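Local coordinates for HTH-type transcriptional regulator TreR (Bacillus subtilis, PDB 2OGG), which represses the trehalose operon trePA and can bind trehalose-6-phosphate, the chain here being its effector-binding domain, at residues His14-Glu19 with Trp38-Ser43; Leu29-Asp34 with Tyr57-His62; Leu53-Phe58 with Tyr132-His137. All blocks are in the same frame, centred on the assembly; numbering follows the deposited sequence.

Interaction 1: His14-Glu19 with Trp38-Ser43. With SO4 (sulfate ion), chain C.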
loop_
_atom_site.group_PDB
_atom_site.type_symbol
_atom_site.label_atom_id
_atom_site.label_comp_id
_atom_site.label_asym_id
_atom_site.label_seq_id
_atom_site.Cartn_x
_atom_site.Cartn_y
_atom_site.Cartn_z
ATOM N N HIS A 14 -29.666 -8.398 10.187
ATOM C CA HIS A 14 -30.204 -9.406 11.104
ATOM C C HIS A 14 -30.207 -8.908 12.519
ATOM O O HIS A 14 -31.221 -8.964 13.164
ATOM C CB HIS A 14 -29.445 -10.729 11.001
ATOM C CG HIS A 14 -29.595 -11.397 9.673
ATOM N ND1 HIS A 14 -30.686 -12.182 9.351
ATOM C CD2 HIS A 14 -28.842 -11.321 8.549
ATOM C CE1 HIS A 14 -30.579 -12.581 8.097
ATOM N NE2 HIS A 14 -29.514 -12.004 7.565
ATOM N N LYS A 15 -29.057 -8.484 13.028
ATOM C CA LYS A 15 -29.011 -7.831 14.343
ATOM C C LYS A 15 -28.534 -6.410 14.129
ATOM O O LYS A 15 -27.611 -6.181 13.360
ATOM C CB LYS A 15 -28.009 -8.511 15.273
ATOM C CG LYS A 15 -28.299 -9.943 15.583
ATOM C CD LYS A 15 -27.493 -10.381 16.784
ATOM C CE LYS A 15 -28.188 -11.503 17.527
ATOM N NZ LYS A 15 -27.436 -11.859 18.755
ATOM N N PHE A 16 -28.947 -5.526 15.015
ATOM C CA PHE A 16 -28.490 -4.155 14.986
ATOM C C PHE A 16 -28.875 -3.577 16.325
ATOM O O PHE A 16 -30.004 -3.787 16.814
ATOM C CB PHE A 16 -29.177 -3.410 13.855
ATOM C CG PHE A 16 -29.058 -1.921 13.937
ATOM C CD1 PHE A 16 -27.865 -1.295 13.659
ATOM C CD2 PHE A 16 -30.184 -1.141 14.011
ATOM C CE1 PHE A 16 -27.787 0.086 13.587
ATOM C CE2 PHE A 16 -30.102 0.238 13.905
ATOM C CZ PHE A 16 -28.910 0.840 13.668
ATOM N N GLY A 17 -27.907 -2.977 17.002
ATOM C CA GLY A 17 -28.140 -2.570 18.394
ATOM C C GLY A 17 -26.955 -1.870 18.994
ATOM O O GLY A 17 -25.933 -1.727 18.322
ATOM N N LEU A 18 -27.227 -1.163 20.090
ATOM C CA LEU A 18 -26.243 -0.342 20.796
ATOM C C LEU A 18 -26.248 -0.830 22.263
ATOM O O LEU A 18 -27.221 -0.638 22.998
ATOM C CB LEU A 18 -26.645 1.134 20.730
ATOM C CG LEU A 18 -25.757 2.141 21.487
ATOM C CD1 LEU A 18 -24.358 2.180 20.897
ATOM C CD2 LEU A 18 -26.344 3.562 21.513
ATOM N N GLU A 19 -25.165 -1.479 22.669
ATOM C CA GLU A 19 -25.073 -2.077 23.982
ATOM C C GLU A 19 -23.632 -1.999 24.417
ATOM O O GLU A 19 -22.755 -1.770 23.581
ATOM C CB GLU A 19 -25.464 -3.552 23.870
ATOM C CG GLU A 19 -26.957 -3.819 23.820
ATOM C CD GLU A 19 -27.250 -5.279 23.548
ATOM O OE1 GLU A 19 -26.769 -5.780 22.503
ATOM O OE2 GLU A 19 -27.878 -5.933 24.422
ATOM N N TRP A 38 -21.800 -0.037 18.814
ATOM C CA TRP A 38 -22.847 -0.364 17.866
ATOM C C TRP A 38 -22.470 -1.735 17.338
ATOM O O TRP A 38 -21.277 -2.007 17.190
ATOM C CB TRP A 38 -22.781 0.614 16.701
ATOM C CG TRP A 38 -23.269 1.973 17.009
ATOM C CD1 TRP A 38 -22.546 3.131 16.976
ATOM C CD2 TRP A 38 -24.637 2.359 17.202
ATOM N NE1 TRP A 38 -23.384 4.227 17.146
ATOM C CE2 TRP A 38 -24.674 3.777 17.224
ATOM C CE3 TRP A 38 -25.844 1.661 17.184
ATOM C CZ2 TRP A 38 -25.858 4.486 17.319
ATOM C CZ3 TRP A 38 -27.034 2.379 17.268
ATOM C CH2 TRP A 38 -27.031 3.764 17.353
ATOM N N GLU A 39 -23.434 -2.653 17.258
ATOM C CA GLU A 39 -23.212 -3.925 16.578
ATOM C C GLU A 39 -24.155 -4.059 15.391
ATOM O O GLU A 39 -25.355 -3.844 15.527
ATOM C CB GLU A 39 -23.445 -5.087 17.527
ATOM C CG GLU A 39 -23.871 -6.376 16.816
ATOM C CD GLU A 39 -23.910 -7.604 17.739
ATOM O OE1 GLU A 39 -24.756 -7.634 18.661
ATOM O OE2 GLU A 39 -23.067 -8.523 17.570
ATOM N N VAL A 40 -23.623 -4.345 14.214
ATOM C CA VAL A 40 -24.495 -4.588 13.052
ATOM C C VAL A 40 -24.122 -5.923 12.414
ATOM O O VAL A 40 -22.932 -6.198 12.157
ATOM C CB VAL A 40 -24.325 -3.510 11.984
ATOM C CG1 VAL A 40 -25.370 -3.690 10.863
ATOM C CG2 VAL A 40 -24.398 -2.114 12.611
ATOM N N ILE A 41 -25.097 -6.818 12.316
ATOM C CA ILE A 41 -24.851 -8.084 11.668
ATOM C C ILE A 41 -25.740 -8.225 10.438
ATOM O O ILE A 41 -26.975 -8.191 10.529
ATOM C CB ILE A 41 -25.009 -9.246 12.647
ATOM C CG1 ILE A 41 -23.890 -9.216 13.691
ATOM C CG2 ILE A 41 -25.026 -10.586 11.928
ATOM C CD1 ILE A 41 -24.119 -10.211 14.801
ATOM N N ARG A 42 -25.109 -8.403 9.287
ATOM C CA ARG A 42 -25.825 -8.438 8.006
ATOM C C ARG A 42 -25.436 -9.646 7.202
ATOM O O ARG A 42 -24.271 -10.043 7.214
ATOM C CB ARG A 42 -25.464 -7.216 7.180
ATOM C CG ARG A 42 -25.970 -5.952 7.770
ATOM C CD ARG A 42 -25.455 -4.720 7.047
ATOM N NE ARG A 42 -24.032 -4.471 7.263
ATOM C CZ ARG A 42 -23.321 -3.647 6.489
ATOM N NH1 ARG A 42 -23.875 -3.139 5.381
ATOM N NH2 ARG A 42 -22.020 -3.511 6.685
ATOM N N SER A 43 -26.313 -10.033 6.292
ATOM C CA SER A 43 -25.961 -11.050 5.320
ATOM C C SER A 43 -26.163 -10.455 3.951
ATOM O O SER A 43 -26.951 -9.519 3.810
ATOM C CB SER A 43 -26.840 -12.304 5.489
ATOM O OG SER A 43 -28.105 -12.149 4.883
HETATM S S SO4 C . -20.477 -1.588 3.863
HETATM O O1 SO4 C . -19.412 -1.785 4.836
HETATM O O2 SO4 C . -20.272 -0.373 3.100
HETATM O O3 SO4 C . -20.516 -2.645 2.869
HETATM O O4 SO4 C . -21.705 -1.509 4.631
HETATM O O HOH W 1 -26.214 -5.127 19.984
#
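Trp38 holds CG anti to its carbonyl carbon (chi1 -74°) and Leu18 holds CG anti to its backbone N (chi1 177°), with chi2 at 64° turning CD1 over one face of the indole, 4.0 Å from the centroid of the Trp38 five-membered ring, a CH-pi contact. Leu18 CB lies 3.7 Å from Trp38 CE3. On the same face of the sheet, the Phe16 ring is almost parallel to the indole but slid until they barely overlap; Val40 CG2 instead meets its edge, 3.7 Å from Phe16 CD1. These are neighbouring antiparallel strands of the UTRA domain, 11-19 being an outermost strand of this chain's sheet. The pairing carries a classic beta bulge, where His14 and Lys15 both face Ile41: Ile41 O accepts from His14 N at 2.7 Å and from Lys15 N at 3.3 Å. The ring of the bulge residue His14 turns to Ser43, NE2 and OG sharing a hydrogen bond of 3.0 Å, and the hydroxyl also bonds His50. A water donates to Glu19 OE1 and Glu39 OE1, which would probably ease their repulsion; Glu39 OE2 is hydrogen-bonded to Tyr57 OH. Arg42 NH1 and NH2 both bond O4 of a sulfate, probably from the crystallisation liquor; Asp56 salt-bridges NH2.

Interaction 2: Leu29-Asp34 with Tyr57-His62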
loop_
_atom_site.group_PDB
_atom_site.type_symbol
_atom_site.label_atom_id
_atom_site.label_comp_id
_atom_site.label_asym_id
_atom_site.label_seq_id
_atom_site.Cartn_x
_atom_site.Cartn_y
_atom_site.Cartn_z
ATOM N N LEU A 29 -12.079 -5.184 19.903
ATOM C CA LEU A 29 -12.196 -3.743 19.680
ATOM C C LEU A 29 -11.480 -2.927 20.747
ATOM O O LEU A 29 -11.549 -1.712 20.738
ATOM C CB LEU A 29 -13.675 -3.376 19.675
ATOM C CG LEU A 29 -14.169 -2.154 18.943
ATOM C CD1 LEU A 29 -13.616 -2.106 17.541
ATOM C CD2 LEU A 29 -15.663 -2.206 18.921
ATOM N N ARG A 30 -10.728 -3.601 21.613
ATOM C CA ARG A 30 -10.117 -2.976 22.784
ATOM C C ARG A 30 -11.057 -2.000 23.484
ATOM O O ARG A 30 -10.695 -0.860 23.754
ATOM C CB ARG A 30 -8.811 -2.283 22.412
ATOM C CG ARG A 30 -7.609 -3.209 22.291
ATOM C CD ARG A 30 -6.535 -2.521 21.436
ATOM N NE ARG A 30 -5.420 -3.414 21.130
ATOM C CZ ARG A 30 -4.565 -3.231 20.120
ATOM N NH1 ARG A 30 -4.698 -2.193 19.305
ATOM N NH2 ARG A 30 -3.591 -4.103 19.914
ATOM N N ALA A 31 -12.277 -2.452 23.746
ATOM C CA ALA A 31 -13.296 -1.650 24.432
ATOM C C ALA A 31 -13.474 -2.095 25.891
ATOM O O ALA A 31 -13.417 -3.295 26.176
ATOM C CB ALA A 31 -14.625 -1.786 23.705
ATOM N N ASN A 32 -13.871 -1.151 26.755
ATOM C CA ASN A 32 -14.236 -1.443 28.152
ATOM C C ASN A 32 -15.723 -1.783 28.344
ATOM O O ASN A 32 -16.585 -1.514 27.479
ATOM C CB ASN A 32 -13.955 -0.237 29.060
ATOM C CG ASN A 32 -12.557 0.320 28.903
ATOM O OD1 ASN A 32 -11.577 -0.426 28.822
ATOM N ND2 ASN A 32 -12.443 1.639 29.024
ATOM N N LEU A 33 -16.019 -2.181 29.579
ATOM C CA LEU A 33 -17.370 -2.298 30.081
ATOM C C LEU A 33 -18.301 -1.121 29.802
ATOM O O LEU A 33 -19.434 -1.286 29.359
ATOM C CB LEU A 33 -17.978 -3.651 29.780
ATOM C CG LEU A 33 -18.919 -4.258 30.813
ATOM C CD1 LEU A 33 -19.791 -5.296 30.110
ATOM C CD2 LEU A 33 -18.103 -4.886 31.945
ATOM N N ASP A 34 -17.790 0.086 29.995
ATOM C CA ASP A 34 -18.628 1.269 29.947
ATOM C C ASP A 34 -18.449 2.044 28.644
ATOM O O ASP A 34 -18.324 3.273 28.655
ATOM C CB ASP A 34 -18.324 2.161 31.152
ATOM C CG ASP A 34 -16.854 2.131 31.542
ATOM O OD1 ASP A 34 -16.178 3.169 31.367
ATOM O OD2 ASP A 34 -16.361 1.053 31.957
ATOM N N TYR A 57 -18.640 -3.639 14.211
ATOM C CA TYR A 57 -18.659 -3.167 15.592
ATOM C C TYR A 57 -17.813 -1.886 15.689
ATOM O O TYR A 57 -16.623 -1.915 15.390
ATOM C CB TYR A 57 -18.016 -4.219 16.496
ATOM C CG TYR A 57 -18.770 -5.521 16.528
ATOM C CD1 TYR A 57 -19.799 -5.732 17.445
ATOM C CD2 TYR A 57 -18.412 -6.571 15.698
ATOM C CE1 TYR A 57 -20.481 -6.915 17.474
ATOM C CE2 TYR A 57 -19.176 -7.679 15.620
ATOM C CZ TYR A 57 -20.158 -7.894 16.567
ATOM O OH TYR A 57 -20.876 -9.071 16.548
ATOM N N PHE A 58 -18.397 -0.782 16.152
ATOM C CA PHE A 58 -17.645 0.444 16.335
ATOM C C PHE A 58 -18.221 1.303 17.449
ATOM O O PHE A 58 -19.326 1.031 17.935
ATOM C CB PHE A 58 -17.551 1.216 15.025
ATOM C CG PHE A 58 -18.870 1.418 14.363
ATOM C CD1 PHE A 58 -19.401 0.443 13.569
ATOM C CD2 PHE A 58 -19.644 2.515 14.672
ATOM C CE1 PHE A 58 -20.637 0.606 12.995
ATOM C CE2 PHE A 58 -20.879 2.698 14.084
ATOM C CZ PHE A 58 -21.365 1.756 13.221
ATOM N N PHE A 59 -17.397 2.207 17.985
ATOM C CA PHE A 59 -17.789 2.958 19.189
ATOM C C PHE A 59 -18.799 4.046 18.844
ATOM O O PHE A 59 -18.478 5.013 18.114
ATOM C CB PHE A 59 -16.585 3.619 19.875
ATOM C CG PHE A 59 -15.602 2.663 20.455
ATOM C CD1 PHE A 59 -15.432 2.590 21.832
ATOM C CD2 PHE A 59 -14.673 2.026 19.641
ATOM C CE1 PHE A 59 -14.413 1.833 22.384
ATOM C CE2 PHE A 59 -13.730 1.146 20.185
ATOM C CZ PHE A 59 -13.550 1.116 21.560
ATOM N N ARG A 60 -19.831 4.099 19.669
ATOM C CA ARG A 60 -20.805 5.140 19.526
ATOM C C ARG A 60 -20.174 6.499 19.811
ATOM O O ARG A 60 -20.602 7.507 19.282
ATOM C CB ARG A 60 -21.965 4.894 20.457
ATOM C CG ARG A 60 -22.817 6.123 20.680
ATOM C CD ARG A 60 -23.468 6.022 22.020
ATOM N NE ARG A 60 -24.002 7.301 22.416
ATOM C CZ ARG A 60 -23.263 8.334 22.798
ATOM N NH1 ARG A 60 -21.958 8.191 23.018
ATOM N NH2 ARG A 60 -23.866 9.469 23.108
ATOM N N LYS A 61 -19.139 6.529 20.631
ATOM C CA LYS A 61 -18.546 7.809 21.014
ATOM C C LYS A 61 -18.012 8.562 19.809
ATOM O O LYS A 61 -18.143 9.759 19.725
ATOM C CB LYS A 61 -17.462 7.595 22.059
ATOM C CG LYS A 61 -16.258 8.500 21.929
ATOM C CD LYS A 61 -15.174 7.988 22.881
ATOM C CE LYS A 61 -15.206 6.442 22.955
ATOM N NZ LYS A 61 -14.634 5.907 24.221
ATOM N N HIS A 62 -17.630 7.818 18.786
ATOM C CA HIS A 62 -17.150 8.409 17.551
ATOM C C HIS A 62 -18.193 8.537 16.427
ATOM O O HIS A 62 -18.106 9.478 15.614
ATOM C CB HIS A 62 -15.855 7.720 17.090
ATOM C CG HIS A 62 -14.656 8.103 17.908
ATOM N ND1 HIS A 62 -14.051 7.229 18.796
ATOM C CD2 HIS A 62 -14.038 9.309 18.071
ATOM C CE1 HIS A 62 -13.107 7.880 19.459
ATOM N NE2 HIS A 62 -13.095 9.144 19.057
#
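Leu29 pushes its forked end against the backbone of the strand, with both methyls on one carbonyl: CD1 and CD2 each lie 3.7 Å from Tyr57 O. CD2 reaches a little further along the same residue, to within 3.9 Å of Tyr57 CB. The complementary bump is the ring of Phe59, which enters the hollow between Leu29 and Ala31. Its CE2 corner lies 3.6 Å from Leu29 CG, and its CZ lies 3.8 Å from Ala31 CB, so the far end of the ring is flanked by the branch point of one side chain and the methyl of the next but one. The side chains of Leu29 and Phe59 run past each other from opposing sides, and Leu29 O also lies against the end of the ring, 3.6 Å from Phe59 CZ. Phe59 CG lies beside the backbone N, anti to the carbonyl carbon (chi1 -66°), which starts the ring toward Leu29. Between the two hydrophobic residues, Arg30 leaves the helix with positive phi (42°), and its carbonyl O approaches the Phe59 ring at the edge, 4.1 Å from CZ. The fit is entirely one of shape, burying 212 Å² in all. Ile37 of the next strand touches both Leu29 and Phe59. Here the loop following helix 23-29 packs on the end of strand 49-59, in the UTRA domain, whose fold resembles that of chorismate lyase.

Interaction 3: Leu53-Phe58 with Tyr132-His137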
loop_
_atom_site.group_PDB
_atom_site.type_symbol
_atom_site.label_atom_id
_atom_site.label_comp_id
_atom_site.label_asym_id
_atom_site.label_seq_id
_atom_site.Cartn_x
_atom_site.Cartn_y
_atom_site.Cartn_z
ATOM N N LEU A 53 -21.491 -13.144 5.530
ATOM C CA LEU A 53 -22.036 -12.603 6.764
ATOM C C LEU A 53 -21.117 -11.513 7.258
ATOM O O LEU A 53 -19.913 -11.729 7.358
ATOM C CB LEU A 53 -22.213 -13.687 7.818
ATOM C CG LEU A 53 -22.909 -13.100 9.037
ATOM C CD1 LEU A 53 -24.401 -12.994 8.773
ATOM C CD2 LEU A 53 -22.573 -13.850 10.341
ATOM N N ASP A 54 -21.634 -10.287 7.319
ATOM C CA ASP A 54 -20.818 -9.122 7.672
ATOM C C ASP A 54 -21.133 -8.655 9.088
ATOM O O ASP A 54 -22.281 -8.344 9.403
ATOM C CB ASP A 54 -21.082 -7.989 6.693
ATOM C CG ASP A 54 -20.294 -8.141 5.396
ATOM O OD1 ASP A 54 -19.106 -8.534 5.479
ATOM O OD2 ASP A 54 -20.817 -7.776 4.303
ATOM N N LYS A 55 -20.151 -8.710 9.970
ATOM C CA LYS A 55 -20.336 -8.198 11.339
ATOM C C LYS A 55 -19.515 -6.930 11.582
ATOM O O LYS A 55 -18.314 -6.913 11.319
ATOM C CB LYS A 55 -19.986 -9.297 12.343
ATOM C CG LYS A 55 -20.841 -10.549 12.135
ATOM C CD LYS A 55 -20.263 -11.808 12.776
ATOM C CE LYS A 55 -20.408 -11.751 14.292
ATOM N NZ LYS A 55 -20.212 -13.068 14.937
ATOM N N ASP A 56 -20.181 -5.807 11.806
ATOM C CA ASP A 56 -19.444 -4.594 12.149
ATOM C C ASP A 56 -19.664 -4.242 13.613
ATOM O O ASP A 56 -20.814 -4.179 14.036
ATOM C CB ASP A 56 -19.867 -3.416 11.261
ATOM C CG ASP A 56 -19.166 -3.417 9.894
ATOM O OD1 ASP A 56 -18.033 -2.887 9.847
ATOM O OD2 ASP A 56 -19.755 -3.886 8.864
ATOM N N TYR A 57 -18.640 -3.639 14.211
ATOM C CA TYR A 57 -18.659 -3.167 15.592
ATOM C C TYR A 57 -17.813 -1.886 15.689
ATOM O O TYR A 57 -16.623 -1.915 15.390
ATOM C CB TYR A 57 -18.016 -4.219 16.496
ATOM C CG TYR A 57 -18.770 -5.521 16.528
ATOM C CD1 TYR A 57 -19.799 -5.732 17.445
ATOM C CD2 TYR A 57 -18.412 -6.571 15.698
ATOM C CE1 TYR A 57 -20.481 -6.915 17.474
ATOM C CE2 TYR A 57 -19.176 -7.679 15.620
ATOM C CZ TYR A 57 -20.158 -7.894 16.567
ATOM O OH TYR A 57 -20.876 -9.071 16.548
ATOM N N PHE A 58 -18.397 -0.782 16.152
ATOM C CA PHE A 58 -17.645 0.444 16.335
ATOM C C PHE A 58 -18.221 1.303 17.449
ATOM O O PHE A 58 -19.326 1.031 17.935
ATOM C CB PHE A 58 -17.551 1.216 15.025
ATOM C CG PHE A 58 -18.870 1.418 14.363
ATOM C CD1 PHE A 58 -19.401 0.443 13.569
ATOM C CD2 PHE A 58 -19.644 2.515 14.672
ATOM C CE1 PHE A 58 -20.637 0.606 12.995
ATOM C CE2 PHE A 58 -20.879 2.698 14.084
ATOM C CZ PHE A 58 -21.365 1.756 13.221
ATOM N N TYR A 132 -14.149 -2.576 14.290
ATOM C CA TYR A 132 -13.760 -3.935 13.984
ATOM C C TYR A 132 -14.797 -4.605 13.092
ATOM O O TYR A 132 -15.981 -4.578 13.393
ATOM C CB TYR A 132 -13.519 -4.732 15.251
ATOM C CG TYR A 132 -13.582 -6.240 15.052
ATOM C CD1 TYR A 132 -12.481 -6.965 14.608
ATOM C CD2 TYR A 132 -14.715 -6.947 15.385
ATOM C CE1 TYR A 132 -12.574 -8.333 14.353
ATOM C CE2 TYR A 132 -14.802 -8.333 15.187
ATOM C CZ TYR A 132 -13.745 -9.018 14.655
ATOM O OH TYR A 132 -13.834 -10.409 14.513
ATOM N N THR A 133 -14.341 -5.183 11.979
ATOM C CA THR A 133 -15.219 -5.838 11.024
ATOM C C THR A 133 -14.787 -7.278 10.810
ATOM O O THR A 133 -13.607 -7.601 10.891
ATOM C CB THR A 133 -15.204 -5.083 9.704
ATOM O OG1 THR A 133 -15.498 -3.708 9.967
ATOM C CG2 THR A 133 -16.259 -5.619 8.737
ATOM N N GLU A 134 -15.764 -8.156 10.733
ATOM C CA GLU A 134 -15.534 -9.583 10.529
ATOM C C GLU A 134 -16.454 -10.037 9.405
ATOM O O GLU A 134 -17.675 -9.887 9.506
ATOM C CB GLU A 134 -15.859 -10.387 11.787
ATOM C CG GLU A 134 -15.692 -11.872 11.545
ATOM C CD GLU A 134 -16.129 -12.741 12.707
ATOM O OE1 GLU A 134 -15.856 -12.379 13.873
ATOM O OE2 GLU A 134 -16.597 -13.871 12.439
ATOM N N SER A 135 -15.860 -10.340 8.257
ATOM C CA SER A 135 -16.623 -10.609 7.045
ATOM C C SER A 135 -16.422 -12.054 6.655
ATOM O O SER A 135 -15.294 -12.487 6.446
ATOM C CB SER A 135 -16.119 -9.709 5.928
ATOM O OG SER A 135 -17.048 -9.644 4.872
ATOM N N ARG A 136 -17.481 -12.841 6.754
ATOM C CA ARG A 136 -17.370 -14.291 6.577
ATOM C C ARG A 136 -17.948 -14.731 5.231
ATOM O O ARG A 136 -19.155 -14.554 4.980
ATOM C CB ARG A 136 -18.091 -14.998 7.727
ATOM C CG ARG A 136 -17.710 -14.422 9.080
ATOM C CD ARG A 136 -18.387 -15.141 10.245
ATOM N NE ARG A 136 -18.001 -16.545 10.343
ATOM C CZ ARG A 136 -16.976 -16.999 11.062
ATOM N NH1 ARG A 136 -16.197 -16.145 11.716
ATOM N NH2 ARG A 136 -16.724 -18.310 11.121
ATOM N N HIS A 137 -17.089 -15.279 4.365
ATOM C CA HIS A 137 -17.512 -15.730 3.045
ATOM C C HIS A 137 -17.555 -17.228 2.917
ATOM O O HIS A 137 -16.597 -17.906 3.261
ATOM C CB HIS A 137 -16.534 -15.242 1.994
ATOM C CG HIS A 137 -16.367 -13.759 1.965
ATOM N ND1 HIS A 137 -15.663 -13.073 2.931
ATOM C CD2 HIS A 137 -16.768 -12.834 1.060
ATOM C CE1 HIS A 137 -15.659 -11.783 2.637
ATOM N NE2 HIS A 137 -16.299 -11.616 1.493
#
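The two central strands of the six-stranded antiparallel sheet of the UTRA domain meet where Leu53-Phe58 runs against Tyr132-His137, their directions 174° apart. Leu53 with Arg136, Lys55 with Glu134 and Tyr57 with Tyr132 are hydrogen-bonded pairs, each joined by two backbone bonds; Lys55 N to Glu134 O measures 2.8 Å. The intervening non-hydrogen-bonded pairs put Asp54, Ser135, Asp56 and Thr133 on the opposite face. There Asp56 and Thr133 lie side by side, and Thr133 OG1, beside its own backbone N (chi1 -53°), donates to Asp56 OD1 over 2.7 Å. It meets that oxygen from above the carboxylate plane, 43° out of it. Gln131 also bonds Asp56 OD1, and Arg42 salt-bridges OD2. Ser135 OG similarly donates to Asp54 OD1, although the modelled separation is too short to be trusted; Arg44 engages the other oxygen of Asp54. On the face of the hydrogen-bonded pairs, Tyr57 and Tyr132 point the same way, with CD2 of Tyr57 3.7 Å from CD2 of Tyr132, at the edge of the Tyr132 ring. Tyr132 OH donates to Glu134 OE1 at 2.9 Å, on the anti side of the carboxylate, while Glu134 OE2 forms a salt bridge of doubtful length with Arg136, itself also paired with Asp103 and Glu97. Lys55 NZ pairs with Glu102. Acidic groups buried in mid-sheet are thus met by hydroxyls and Arg136 on the strand pair and by Arg42, Arg44 and Gln131 nearby, which would probably offset part of the cost of burying charge.

All three contacts reach one antiparallel sheet of the UTRA domain. Interaction 1 joins strands 11-19 and 37-46, interaction 3 joins 49-59 and 129-138, and the neighbouring strands 37-46 and 49-59 tie the two together, their centres about 10 Å apart. Interaction 2 attaches the loop after helix 23-29 to strand 49-59, its centre about 14 Å from that of interaction 1 and 15 Å from that of interaction 3, with which it shares Tyr57 and Phe58. Both segments of interaction 1 precede those of interaction 3, while those of interaction 2 interleave with them. Tyr57 OH, bonded to Glu39, links all three, so this loop, the outer strand pair and the sheet centre are connected within the effector-binding domain.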